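Local coordinates for protein naphthalene dioxygenase large subunit (Rhodococcus sp., PDB 2B1X) that is the large subunit of a Rieske-type non-haem iron dioxygenase, holding an Fe2/S2 cluster in one domain and a single iron ion in its catalytic domain, at residues 28-34 with 328-332; 186-191 with 339-345; 236-241 with 253-258; 318-324 with 353-358; 400-404 with 415-420. All blocks are in the same frame, centred on the assembly; numbering follows the deposited sequence.

Contact 1 of 5, residues 28-34 with 328-332; sequences INDPEVH and PLGPD
The carbonyl oxygen of I28 passes that of P331, two acceptors near each other; P331 O also accepts from N202 ND2. At N29 the side chain takes over: with CG anti to the backbone N (chi1 -179°), the amide reaches across, and N29 OD1 settles 3.4 Å from P331 CB and 3.7 Å from D332 CB. Its ND2 donates to T380 O and also to a water, which passes a bond on to D332 OD2, so two acceptors hold the amide nitrogen. D30 starts its side chain away from 328-332 and serves as N-cap of helix 31-40; its OD1 takes V33 N at 3.1 Å through the anti lone pair and E32 N more weakly, while OD2 pairs with K389. The other partner is the end of strand 318-330, where L329 and G330 form a classic beta bulge opposite K333. H34 lies flat on this end of the strand: G330 CA makes a CH-pi contact 3.6 Å from the ring centroid of H34, and P331 CD a second over the same face at 4.1 Å. P328 CB meets the ring edge at H34 CE1 (4.0 Å), and a second water joins H34 NE2 to P328 O.

Contact 2 of 5, residues 186-191 with 339-345; sequences AGLQVV and FFLVEKD
K344 reaches back over the start of the segment 186-191. Its CB lies 4.0 Å from A186 CB, and CG moves on to 3.7 Å from Q189 CB. CD passes A186 O, CE approaches L188 O, and the bend at the last torsion (chi4 92°) brings the amine between two carbonyls: K344 NZ donates to L188 O at 2.8 Å and to A186 O at 3.0 Å. Toward L188 O the donor is above the carbonyl plane, 52° out of it and not on a lone pair. Its own K344 N gives a nearly straight bond to G187 O (2.8 Å). Beyond, an antiparallel ladder runs on, with Q189 and V342 as a hydrogen-bonded pair and V190 opposite L341 as a non-hydrogen-bonded one. On the face of V190 and L341, V190 CG2 packs on L341 CG (3.9 Å); V191 CG2 lies at the edge of the F340 ring, 3.8 Å from F340 CD2. Strand 188-199, outermost in the large catalytic-domain sheet within this chain, thereby pairs with 333-343. Strand 318-330 flanks 333-343 on its far side, helix 348-361 packs on F340 and V342, and H51 of strand 47-51 touches L188, V190 and L341. V191 and F340 also reach the small subunit.

Contact 3 of 5, residues 236-241 with 253-258; sequences FALYGE and IIGPPP
Y239 lays one face of its ring against P257, in the proline run that follows strand 250-254. P257 CB stands 4.0 Å from the ring centroid of Y239, 13° off the normal, a CH-pi contact over the centre, while P258 CD comes to 3.6 Å from Y239 CE2 along an oblique line. Both prolines cross the tyrosine at about a right angle. The backbone of the same residue is gripped as well: Y239 O accepts an almost straight bond from G255 N (2.8 Å). Y239 is the centre of an inverse gamma turn, which leads the chain from a short 3-10 segment starting at F236 into strand 240-244, the first arm of an antiparallel beta hairpin with strand 250-254. E241 and I253 are a hydrogen-bonded pair, E241 N giving to I253 O at 2.7 Å and I253 N to E241 O, both in the carbonyl plane. G240 and I254 form a non-hydrogen-bonded pair, and the lack of a side chain at G240 lets its CA come 2.9 Å from I253 O. I254 points its CD1 at F236 CE1 (3.7 Å) and A237 CB. A bound MPD molecule, probably from the crystallisation liquor, lies about 4 Å from the I254 side chain, and the F236 side chain is about 9 Å from the iron ion. A water bridges F236 O and G255 O.

Contact 4 of 5, residues 318-324 with 353-358; sequences TAFLTLR and ESYKSY
F320 places CG between its own backbone N and carbonyl carbon (chi1 65°), while Y358 keeps CG anti to the backbone N (chi1 158°), and the two side chains cross at about a right angle. The helix backbone lies directly on the phenyl ring: Y358 CA is 3.6 Å from the centroid of F320, over its face. Y358 CB adds a contact with F320 CD1 at 3.6 Å, and the tyrosine ring presents its edge to the phenyl face in an offset edge-to-face pair, planes 65° apart. One turn earlier, S354 OG donates to A319 O at 2.7 Å, in the carbonyl plane and on a lone pair; it also accepts from a water that takes L321 N, so the hydroxyl ties the helix to the strand in two ways. T318 CG2 rests on E353 CB (3.8 Å), and T318 OG1 is buried without a polar partner in the model. Further along, T322 CB meets Y358 CE1 at 3.7 Å. T322 OG1 takes R324 NE (2.9 Å) and bonds to F339 O, while R324 NH1 forms a salt bridge with E369; the R324 side chain is about 8 Å from the iron ion. Helix 348-361 thus lies across strand 318-330, which runs between strands 302-309 and 333-343; F340 of the latter packs on F320, S354 and Y358. The small subunit touches the helix at Y355, K356 and Y358, its D68 bonding to Y355 OH.

Contact 5 of 5, residues 400-404 with 415-420; sequences GVLEP and YPLDYA
L402 and the Y415 ring meet at about a right angle. The leucine lies over the ring, its CD1 4.1 Å from the centroid of Y415 and 6° off the normal, a CH-pi contact over the centre of the face. Its CB adds a second touch at Y415 CE2 (3.8 Å). The other branch, still against the ring at Y415 CD2, also reaches L417 and A420: L402 CD2 lies 3.9 Å from L417 CD2 and 4.1 Å from A420 CB. With its CG between the backbone N and the carbonyl carbon (chi1 75°), L417 extends toward L402. At the ring edge of Y415 the chain of 403-404 passes: E403 O sits near the ring plane, 3.4 Å from Y415 CD2, and also 3.6 Å from P416 CD. P404 runs alongside the tyrosine, pointing the same way, with P404 CD 3.9 Å from Y415 CE2. No hydrogen bond crosses; the hydroxyl of Y415 is held by E413. The contact joins the loop after strand 392-394 to the outgoing end of strand 413-415, outermost in the sheet within this chain, which pairs with 240-244 through Y415 and H242. A422 of helix 422-436 packs on both L402 and Y415, and D129 and Q134 of the second large subunit touch L417 and V401.

Contact 1 opens first, in the N-terminal region, and contact 2 opens at 186-191. Before either closes, contact 3 closes a short hairpin loop, nested inside both. Contact 4 opens at 318-324. Contact 1 then closes at 328-332, contact 2 at 339-345 and contact 4 at 353-358, so these three all cross one another. Contact 5 follows in series, later in the chain, before helix 422-436. Contacts 1, 2 and 4 share the hairpin of strands 318-330 and 333-343, joining it to helix 31-40, to strand 188-199 and to helix 348-361. Contacts 2 and 4 touch; so do contacts 3 and 5, where A237 O probably accepts from D418 N, at the other end of the same sheet.

Contact 1 of 5, residues 28-34 with 328-332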
# COMPACT_ATOMS: atom_id res chain seq x y z
N ILE A 28 -13.44 16.65 8.56
CA ILE A 28 -12.47 15.74 9.15
C ILE A 28 -11.65 14.90 8.16
O ILE A 28 -10.41 14.86 8.23
CB ILE A 28 -13.14 14.84 10.24
CG1 ILE A 28 -13.59 15.69 11.43
CG2 ILE A 28 -12.18 13.77 10.71
CD1 ILE A 28 -14.56 14.99 12.34
N ASN A 29 -12.34 14.21 7.27
CA ASN A 29 -11.69 13.27 6.36
C ASN A 29 -12.29 13.43 4.95
O ASN A 29 -13.27 12.77 4.62
CB ASN A 29 -11.89 11.84 6.88
CG ASN A 29 -11.23 10.81 6.01
OD1 ASN A 29 -10.55 11.14 5.02
ND2 ASN A 29 -11.46 9.53 6.32
N ASP A 30 -11.72 14.32 4.16
CA ASP A 30 -12.21 14.58 2.80
C ASP A 30 -11.07 15.01 1.87
O ASP A 30 -10.35 15.94 2.20
CB ASP A 30 -13.28 15.66 2.87
CG ASP A 30 -13.95 15.88 1.54
OD1 ASP A 30 -13.55 16.83 0.84
OD2 ASP A 30 -14.84 15.14 1.11
N PRO A 31 -10.92 14.38 0.68
CA PRO A 31 -9.81 14.72 -0.22
C PRO A 31 -9.80 16.20 -0.65
O PRO A 31 -8.73 16.80 -0.69
CB PRO A 31 -10.03 13.81 -1.44
CG PRO A 31 -10.95 12.76 -0.99
CD PRO A 31 -11.79 13.34 0.12
N GLU A 32 -10.97 16.79 -0.90
CA GLU A 32 -11.03 18.20 -1.35
C GLU A 32 -10.67 19.12 -0.18
O GLU A 32 -9.94 20.10 -0.35
CB GLU A 32 -12.39 18.59 -1.95
CG GLU A 32 -12.32 19.93 -2.70
CD GLU A 32 -13.66 20.62 -2.97
OE1 GLU A 32 -14.73 20.04 -2.66
OE2 GLU A 32 -13.63 21.77 -3.51
N VAL A 33 -11.16 18.78 1.01
CA VAL A 33 -10.86 19.57 2.19
C VAL A 33 -9.34 19.54 2.34
O VAL A 33 -8.70 20.58 2.50
CB VAL A 33 -11.58 19.02 3.43
CG1 VAL A 33 -11.00 19.64 4.69
CG2 VAL A 33 -13.10 19.32 3.36
N HIS A 34 -8.75 18.34 2.31
CA HIS A 34 -7.30 18.25 2.47
C HIS A 34 -6.54 19.10 1.45
O HIS A 34 -5.62 19.83 1.80
CB HIS A 34 -6.80 16.79 2.42
CG HIS A 34 -5.41 16.64 2.94
ND1 HIS A 34 -5.12 16.63 4.29
CD2 HIS A 34 -4.22 16.52 2.30
CE1 HIS A 34 -3.81 16.50 4.46
NE2 HIS A 34 -3.24 16.45 3.27
N PRO A 328 0.44 16.86 8.75
CA PRO A 328 -0.53 16.37 7.75
C PRO A 328 0.06 15.55 6.57
O PRO A 328 0.90 16.04 5.76
CB PRO A 328 -1.16 17.66 7.21
CG PRO A 328 -0.07 18.67 7.30
CD PRO A 328 0.65 18.33 8.64
N LEU A 329 -0.42 14.32 6.44
CA LEU A 329 0.08 13.42 5.40
C LEU A 329 -1.01 13.20 4.33
O LEU A 329 -0.71 12.98 3.16
CB LEU A 329 0.51 12.08 6.02
CG LEU A 329 1.85 12.03 6.75
CD1 LEU A 329 2.13 10.59 7.20
CD2 LEU A 329 2.98 12.55 5.83
N GLY A 330 -2.27 13.25 4.75
CA GLY A 330 -3.40 13.14 3.83
C GLY A 330 -4.67 13.35 4.65
O GLY A 330 -4.58 13.65 5.88
N PRO A 331 -5.84 13.25 4.01
CA PRO A 331 -7.12 13.46 4.70
C PRO A 331 -7.25 12.50 5.89
O PRO A 331 -7.87 12.85 6.95
CB PRO A 331 -8.17 13.12 3.63
CG PRO A 331 -7.39 12.33 2.57
CD PRO A 331 -6.00 12.89 2.58
N ASP A 332 -6.63 11.32 5.75
CA ASP A 332 -6.84 10.29 6.75
C ASP A 332 -5.56 9.78 7.37
O ASP A 332 -5.52 8.66 7.90
CB ASP A 332 -7.66 9.13 6.17
CG ASP A 332 -7.03 8.55 4.95
OD1 ASP A 332 -5.89 8.98 4.60
OD2 ASP A 332 -7.64 7.70 4.26
O HOH W 1 -10.49 6.97 5.22
O HOH W 2 -0.32 16.89 3.24

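Contact 2 of 5, residues 186-191 with 339-345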
# COMPACT_ATOMS: atom_id res chain seq x y z
N ALA A 186 19.14 29.54 31.20
CA ALA A 186 19.78 28.79 30.12
C ALA A 186 18.77 28.30 29.07
O ALA A 186 19.17 27.96 27.96
CB ALA A 186 20.59 27.62 30.69
N GLY A 187 17.49 28.28 29.42
CA GLY A 187 16.45 27.87 28.48
C GLY A 187 16.17 26.38 28.47
O GLY A 187 16.76 25.59 29.21
N LEU A 188 15.23 26.00 27.61
CA LEU A 188 14.80 24.63 27.38
C LEU A 188 15.74 23.91 26.41
O LEU A 188 16.34 24.53 25.52
CB LEU A 188 13.42 24.66 26.73
CG LEU A 188 12.13 24.30 27.46
CD1 LEU A 188 12.24 24.13 28.96
CD2 LEU A 188 11.04 25.29 27.07
N GLN A 189 15.85 22.59 26.59
CA GLN A 189 16.51 21.74 25.60
C GLN A 189 15.59 20.61 25.18
O GLN A 189 14.96 19.98 26.02
CB GLN A 189 17.83 21.19 26.11
CG GLN A 189 17.73 20.24 27.29
CD GLN A 189 19.11 19.78 27.82
OE1 GLN A 189 19.19 19.18 28.90
NE2 GLN A 189 20.18 20.07 27.07
N VAL A 190 15.50 20.38 23.87
CA VAL A 190 14.89 19.15 23.37
C VAL A 190 15.88 18.05 23.72
O VAL A 190 17.07 18.20 23.48
CB VAL A 190 14.70 19.20 21.80
CG1 VAL A 190 14.46 17.79 21.22
CG2 VAL A 190 13.59 20.13 21.43
N VAL A 191 15.40 16.95 24.28
CA VAL A 191 16.30 15.84 24.58
C VAL A 191 16.29 14.81 23.48
O VAL A 191 15.27 14.22 23.19
CB VAL A 191 16.01 15.16 25.94
CG1 VAL A 191 17.01 14.04 26.19
CG2 VAL A 191 16.12 16.17 27.04
N PHE A 339 8.14 15.77 20.90
CA PHE A 339 9.40 16.23 21.49
C PHE A 339 9.27 16.26 23.00
O PHE A 339 8.23 16.66 23.53
CB PHE A 339 9.70 17.66 21.01
CG PHE A 339 9.84 17.82 19.51
CD1 PHE A 339 8.71 17.94 18.68
CD2 PHE A 339 11.11 17.94 18.93
CE1 PHE A 339 8.85 18.13 17.28
CE2 PHE A 339 11.28 18.16 17.57
CZ PHE A 339 10.15 18.24 16.72
N PHE A 340 10.31 15.82 23.70
CA PHE A 340 10.39 16.01 25.16
C PHE A 340 11.39 17.13 25.43
O PHE A 340 12.49 17.13 24.87
CB PHE A 340 10.83 14.72 25.85
CG PHE A 340 11.24 14.91 27.30
CD1 PHE A 340 10.27 15.09 28.29
CD2 PHE A 340 12.57 14.95 27.66
CE1 PHE A 340 10.62 15.28 29.63
CE2 PHE A 340 12.96 15.15 29.01
CZ PHE A 340 11.98 15.31 30.00
N LEU A 341 11.00 18.09 26.29
CA LEU A 341 11.88 19.21 26.61
C LEU A 341 12.04 19.35 28.11
O LEU A 341 11.16 19.00 28.87
CB LEU A 341 11.34 20.53 26.04
CG LEU A 341 11.25 20.65 24.50
CD1 LEU A 341 10.00 20.06 24.01
CD2 LEU A 341 11.34 22.13 24.09
N VAL A 342 13.19 19.87 28.53
CA VAL A 342 13.45 20.12 29.96
C VAL A 342 14.47 21.27 30.07
O VAL A 342 15.28 21.50 29.15
CB VAL A 342 13.91 18.82 30.70
CG1 VAL A 342 15.30 18.34 30.21
CG2 VAL A 342 13.84 18.96 32.25
N GLU A 343 14.40 22.00 31.18
CA GLU A 343 15.27 23.15 31.38
C GLU A 343 16.70 22.65 31.41
O GLU A 343 16.98 21.66 32.08
CB GLU A 343 14.90 23.85 32.70
CG GLU A 343 13.63 24.71 32.63
CD GLU A 343 12.30 23.95 32.69
OE1 GLU A 343 11.25 24.62 32.51
OE2 GLU A 343 12.26 22.70 32.91
N LYS A 344 17.58 23.30 30.63
CA LYS A 344 18.99 22.88 30.54
C LYS A 344 19.66 22.76 31.91
O LYS A 344 20.49 21.87 32.11
CB LYS A 344 19.81 23.83 29.66
CG LYS A 344 19.47 23.78 28.15
CD LYS A 344 20.28 24.83 27.38
CE LYS A 344 19.78 24.96 25.94
NZ LYS A 344 18.71 26.01 25.77
N ASP A 345 19.31 23.66 32.83
CA ASP A 345 19.93 23.71 34.16
C ASP A 345 19.22 22.93 35.26
O ASP A 345 19.62 23.01 36.44
CB ASP A 345 20.12 25.16 34.63
CG ASP A 345 21.32 25.82 33.99
OD1 ASP A 345 22.16 25.12 33.38
OD2 ASP A 345 21.48 27.07 34.06
O HOH W 3 17.77 25.85 32.42
O HOH W 4 12.43 14.67 22.29

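Contact 3 of 5, residues 236-241 with 253-258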
# COMPACT_ATOMS: atom_id res chain seq x y z
N PHE A 236 -12.33 17.28 38.28
CA PHE A 236 -10.97 17.85 38.29
C PHE A 236 -10.78 19.11 37.42
O PHE A 236 -10.02 20.01 37.78
CB PHE A 236 -9.91 16.78 37.97
CG PHE A 236 -9.68 16.58 36.49
CD1 PHE A 236 -8.52 17.09 35.87
CD2 PHE A 236 -10.60 15.88 35.72
CE1 PHE A 236 -8.30 16.90 34.50
CE2 PHE A 236 -10.39 15.69 34.36
CZ PHE A 236 -9.23 16.20 33.75
N ALA A 237 -11.46 19.17 36.28
CA ALA A 237 -11.26 20.27 35.34
C ALA A 237 -12.05 21.53 35.68
O ALA A 237 -11.80 22.60 35.11
CB ALA A 237 -11.50 19.83 33.92
N LEU A 238 -12.92 21.43 36.69
CA LEU A 238 -13.58 22.61 37.23
C LEU A 238 -12.58 23.56 37.91
O LEU A 238 -12.85 24.77 38.03
CB LEU A 238 -14.70 22.22 38.21
CG LEU A 238 -15.91 21.43 37.67
CD1 LEU A 238 -16.98 21.32 38.76
CD2 LEU A 238 -16.48 22.04 36.35
N TYR A 239 -11.45 23.01 38.36
CA TYR A 239 -10.43 23.82 39.06
C TYR A 239 -9.40 24.28 38.05
O TYR A 239 -8.21 24.00 38.18
CB TYR A 239 -9.77 23.03 40.20
CG TYR A 239 -10.80 22.43 41.14
CD1 TYR A 239 -11.22 21.11 40.97
CD2 TYR A 239 -11.36 23.18 42.19
CE1 TYR A 239 -12.19 20.56 41.79
CE2 TYR A 239 -12.33 22.63 43.03
CZ TYR A 239 -12.73 21.32 42.82
OH TYR A 239 -13.68 20.73 43.64
N GLY A 240 -9.89 24.95 37.02
CA GLY A 240 -9.05 25.37 35.92
C GLY A 240 -9.62 26.54 35.15
O GLY A 240 -10.71 27.06 35.47
N GLU A 241 -8.89 26.94 34.11
CA GLU A 241 -9.27 28.04 33.23
C GLU A 241 -9.14 27.61 31.78
O GLU A 241 -8.22 26.89 31.43
CB GLU A 241 -8.38 29.23 33.53
CG GLU A 241 -8.97 30.56 33.10
CD GLU A 241 -9.94 31.16 34.13
OE1 GLU A 241 -10.05 30.66 35.26
OE2 GLU A 241 -10.58 32.20 33.80
N ILE A 253 -5.64 25.54 31.63
CA ILE A 253 -4.76 25.42 32.78
C ILE A 253 -5.59 24.84 33.93
O ILE A 253 -6.65 25.39 34.29
CB ILE A 253 -4.20 26.83 33.18
CG1 ILE A 253 -3.61 27.53 31.95
CG2 ILE A 253 -3.18 26.70 34.36
CD1 ILE A 253 -3.02 28.92 32.20
N ILE A 254 -5.11 23.73 34.49
CA ILE A 254 -5.82 23.05 35.57
C ILE A 254 -4.93 22.94 36.82
O ILE A 254 -3.74 22.63 36.71
CB ILE A 254 -6.31 21.66 35.13
CG1 ILE A 254 -7.28 21.76 33.96
CG2 ILE A 254 -7.01 20.94 36.33
CD1 ILE A 254 -7.73 20.39 33.35
N GLY A 255 -5.48 23.23 37.99
CA GLY A 255 -4.74 23.05 39.24
C GLY A 255 -5.44 22.06 40.18
O GLY A 255 -6.52 21.54 39.82
N PRO A 256 -4.85 21.78 41.35
CA PRO A 256 -5.50 20.89 42.32
C PRO A 256 -6.67 21.56 43.05
O PRO A 256 -6.70 22.80 43.11
CB PRO A 256 -4.38 20.59 43.32
CG PRO A 256 -3.53 21.79 43.28
CD PRO A 256 -3.56 22.27 41.85
N PRO A 257 -7.60 20.78 43.60
CA PRO A 257 -8.70 21.32 44.43
C PRO A 257 -8.19 21.91 45.77
O PRO A 257 -7.07 21.56 46.15
CB PRO A 257 -9.55 20.08 44.72
CG PRO A 257 -8.62 18.93 44.59
CD PRO A 257 -7.65 19.31 43.51
N PRO A 258 -9.00 22.75 46.44
CA PRO A 258 -8.62 23.36 47.73
C PRO A 258 -8.08 22.38 48.79
O PRO A 258 -7.14 22.75 49.50
CB PRO A 258 -9.94 23.98 48.23
CG PRO A 258 -10.70 24.29 46.97
CD PRO A 258 -10.34 23.19 46.00
O HOH W 5 -7.99 19.53 39.53

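Contact 4 of 5, residues 318-324 with 353-358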
# COMPACT_ATOMS: atom_id res chain seq x y z
N THR A 318 6.01 13.65 38.56
CA THR A 318 6.89 14.75 38.22
C THR A 318 6.43 15.45 36.92
O THR A 318 5.71 14.85 36.11
CB THR A 318 8.44 14.41 38.39
OG1 THR A 318 9.24 14.83 37.29
CG2 THR A 318 8.73 12.92 38.60
N ALA A 319 6.74 16.73 36.83
CA ALA A 319 6.36 17.57 35.72
C ALA A 319 7.16 17.24 34.47
O ALA A 319 8.36 16.94 34.52
CB ALA A 319 6.54 19.05 36.09
N PHE A 320 6.49 17.28 33.33
CA PHE A 320 7.21 17.15 32.06
C PHE A 320 6.57 18.08 31.06
O PHE A 320 5.39 18.42 31.19
CB PHE A 320 7.23 15.71 31.57
CG PHE A 320 5.85 15.16 31.21
CD1 PHE A 320 5.30 15.36 29.93
CD2 PHE A 320 5.14 14.39 32.12
CE1 PHE A 320 4.07 14.82 29.59
CE2 PHE A 320 3.89 13.86 31.80
CZ PHE A 320 3.36 14.08 30.52
N LEU A 321 7.37 18.50 30.08
CA LEU A 321 6.90 19.31 28.97
C LEU A 321 7.07 18.54 27.66
O LEU A 321 8.16 18.01 27.39
CB LEU A 321 7.67 20.65 28.91
CG LEU A 321 7.36 21.52 27.67
CD1 LEU A 321 5.88 21.98 27.71
CD2 LEU A 321 8.33 22.72 27.58
N THR A 322 6.02 18.48 26.86
CA THR A 322 6.13 17.96 25.52
C THR A 322 5.49 18.94 24.53
O THR A 322 4.44 19.54 24.82
CB THR A 322 5.45 16.53 25.40
OG1 THR A 322 5.30 16.19 24.03
CG2 THR A 322 4.01 16.54 25.88
N LEU A 323 6.17 19.12 23.40
CA LEU A 323 5.62 19.81 22.23
C LEU A 323 5.43 18.75 21.17
O LEU A 323 6.25 17.84 21.05
CB LEU A 323 6.61 20.85 21.69
CG LEU A 323 7.06 22.08 22.50
CD1 LEU A 323 7.44 23.27 21.60
CD2 LEU A 323 6.16 22.50 23.69
N ARG A 324 4.39 18.84 20.37
CA ARG A 324 4.21 17.85 19.32
C ARG A 324 3.61 18.51 18.07
O ARG A 324 2.80 19.43 18.19
CB ARG A 324 3.32 16.69 19.82
CG ARG A 324 2.05 17.15 20.56
CD ARG A 324 2.19 17.20 22.10
NE ARG A 324 2.87 15.98 22.55
CZ ARG A 324 2.30 14.78 22.58
NH1 ARG A 324 0.99 14.65 22.29
NH2 ARG A 324 3.03 13.73 22.94
N GLU A 353 13.87 11.75 35.73
CA GLU A 353 12.52 11.57 36.27
C GLU A 353 11.45 12.15 35.37
O GLU A 353 10.39 11.54 35.18
CB GLU A 353 12.39 12.18 37.67
CG GLU A 353 13.02 11.37 38.79
CD GLU A 353 12.60 9.90 38.80
OE1 GLU A 353 11.40 9.60 38.58
OE2 GLU A 353 13.48 9.03 39.03
N SER A 354 11.70 13.33 34.84
CA SER A 354 10.71 14.02 34.01
C SER A 354 10.52 13.28 32.66
O SER A 354 9.41 13.17 32.15
CB SER A 354 11.17 15.48 33.78
OG SER A 354 10.33 16.16 32.88
N TYR A 355 11.63 12.79 32.12
CA TYR A 355 11.67 11.95 30.93
C TYR A 355 10.86 10.67 31.09
O TYR A 355 10.08 10.33 30.19
CB TYR A 355 13.14 11.60 30.64
CG TYR A 355 13.39 10.36 29.78
CD1 TYR A 355 12.86 10.26 28.48
CD2 TYR A 355 14.18 9.33 30.24
CE1 TYR A 355 13.12 9.12 27.69
CE2 TYR A 355 14.46 8.20 29.47
CZ TYR A 355 13.91 8.11 28.18
OH TYR A 355 14.18 7.01 27.41
N LYS A 356 11.03 9.96 32.20
CA LYS A 356 10.24 8.76 32.45
C LYS A 356 8.73 9.08 32.66
O LYS A 356 7.85 8.35 32.18
CB LYS A 356 10.80 7.94 33.61
CG LYS A 356 12.29 7.48 33.46
CD LYS A 356 12.49 6.58 32.22
CE LYS A 356 13.87 5.92 32.15
NZ LYS A 356 14.23 5.08 33.38
N SER A 357 8.42 10.18 33.33
CA SER A 357 7.03 10.58 33.49
C SER A 357 6.35 10.85 32.14
O SER A 357 5.22 10.39 31.91
CB SER A 357 6.93 11.79 34.40
OG SER A 357 7.13 11.34 35.71
N TYR A 358 7.04 11.59 31.27
CA TYR A 358 6.59 11.78 29.89
C TYR A 358 6.44 10.45 29.12
O TYR A 358 5.44 10.23 28.41
CB TYR A 358 7.61 12.65 29.14
CG TYR A 358 7.56 12.51 27.62
CD1 TYR A 358 6.52 13.09 26.88
CD2 TYR A 358 8.54 11.79 26.92
CE1 TYR A 358 6.44 12.96 25.51
CE2 TYR A 358 8.46 11.65 25.49
CZ TYR A 358 7.42 12.25 24.81
OH TYR A 358 7.35 12.15 23.43
O HOH W 6 10.32 18.44 31.43

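Contact 5 of 5, residues 400-404 with 415-420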
# COMPACT_ATOMS: atom_id res chain seq x y z
N GLY A 400 -25.37 28.42 26.57
CA GLY A 400 -26.39 28.95 27.46
C GLY A 400 -25.93 29.08 28.88
O GLY A 400 -26.72 29.46 29.73
N VAL A 401 -24.65 28.78 29.14
CA VAL A 401 -24.10 28.79 30.50
C VAL A 401 -22.79 29.60 30.63
O VAL A 401 -22.63 30.30 31.62
CB VAL A 401 -23.86 27.35 31.04
CG1 VAL A 401 -23.54 27.35 32.52
CG2 VAL A 401 -25.05 26.44 30.77
N LEU A 402 -21.87 29.48 29.67
CA LEU A 402 -20.53 30.12 29.77
C LEU A 402 -20.60 31.63 29.89
O LEU A 402 -21.27 32.30 29.06
CB LEU A 402 -19.67 29.78 28.54
CG LEU A 402 -19.01 28.41 28.35
CD1 LEU A 402 -18.18 28.43 27.06
CD2 LEU A 402 -18.14 28.04 29.54
N GLU A 403 -19.92 32.16 30.90
CA GLU A 403 -19.69 33.61 31.01
C GLU A 403 -18.19 33.84 31.20
O GLU A 403 -17.58 33.15 32.00
CB GLU A 403 -20.44 34.20 32.21
CG GLU A 403 -21.93 33.95 32.23
CD GLU A 403 -22.66 34.93 33.11
OE1 GLU A 403 -22.69 34.71 34.35
OE2 GLU A 403 -23.18 35.93 32.57
N PRO A 404 -17.61 34.80 30.48
CA PRO A 404 -16.19 35.14 30.67
C PRO A 404 -15.88 35.43 32.12
O PRO A 404 -16.72 35.97 32.86
CB PRO A 404 -16.02 36.40 29.82
CG PRO A 404 -17.04 36.26 28.74
CD PRO A 404 -18.24 35.65 29.45
N TYR A 415 -12.53 31.50 30.54
CA TYR A 415 -13.68 30.99 31.28
C TYR A 415 -13.21 30.25 32.55
O TYR A 415 -12.21 29.53 32.48
CB TYR A 415 -14.51 30.07 30.37
CG TYR A 415 -15.10 30.79 29.17
CD1 TYR A 415 -14.47 30.74 27.93
CD2 TYR A 415 -16.26 31.56 29.30
CE1 TYR A 415 -14.99 31.40 26.83
CE2 TYR A 415 -16.78 32.23 28.24
CZ TYR A 415 -16.15 32.13 27.00
OH TYR A 415 -16.70 32.80 25.97
N PRO A 416 -13.93 30.41 33.68
CA PRO A 416 -13.44 29.93 34.99
C PRO A 416 -13.64 28.42 35.26
O PRO A 416 -13.91 28.00 36.40
CB PRO A 416 -14.25 30.78 36.01
CG PRO A 416 -15.60 31.00 35.29
CD PRO A 416 -15.28 31.00 33.79
N LEU A 417 -13.52 27.62 34.21
CA LEU A 417 -13.49 26.18 34.32
C LEU A 417 -12.80 25.68 33.05
O LEU A 417 -12.67 26.43 32.08
CB LEU A 417 -14.91 25.61 34.47
CG LEU A 417 -15.84 25.56 33.24
CD1 LEU A 417 -17.08 24.71 33.51
CD2 LEU A 417 -16.26 26.96 32.80
N ASP A 418 -12.39 24.41 33.02
CA ASP A 418 -11.80 23.82 31.82
C ASP A 418 -12.63 22.65 31.23
O ASP A 418 -12.12 21.85 30.43
CB ASP A 418 -10.32 23.45 32.06
CG ASP A 418 -9.52 23.28 30.76
OD1 ASP A 418 -9.91 23.83 29.69
OD2 ASP A 418 -8.50 22.55 30.71
N TYR A 419 -13.90 22.54 31.61
CA TYR A 419 -14.85 21.76 30.84
C TYR A 419 -15.61 22.76 29.95
O TYR A 419 -16.60 23.33 30.35
CB TYR A 419 -15.85 20.99 31.74
CG TYR A 419 -15.30 19.74 32.39
CD1 TYR A 419 -15.75 19.36 33.66
CD2 TYR A 419 -14.29 18.97 31.77
CE1 TYR A 419 -15.22 18.21 34.30
CE2 TYR A 419 -13.76 17.82 32.40
CZ TYR A 419 -14.23 17.45 33.68
OH TYR A 419 -13.74 16.34 34.34
N ALA A 420 -15.07 23.02 28.77
CA ALA A 420 -15.73 23.90 27.81
C ALA A 420 -15.23 23.50 26.44
O ALA A 420 -14.28 22.72 26.33
CB ALA A 420 -15.43 25.37 28.09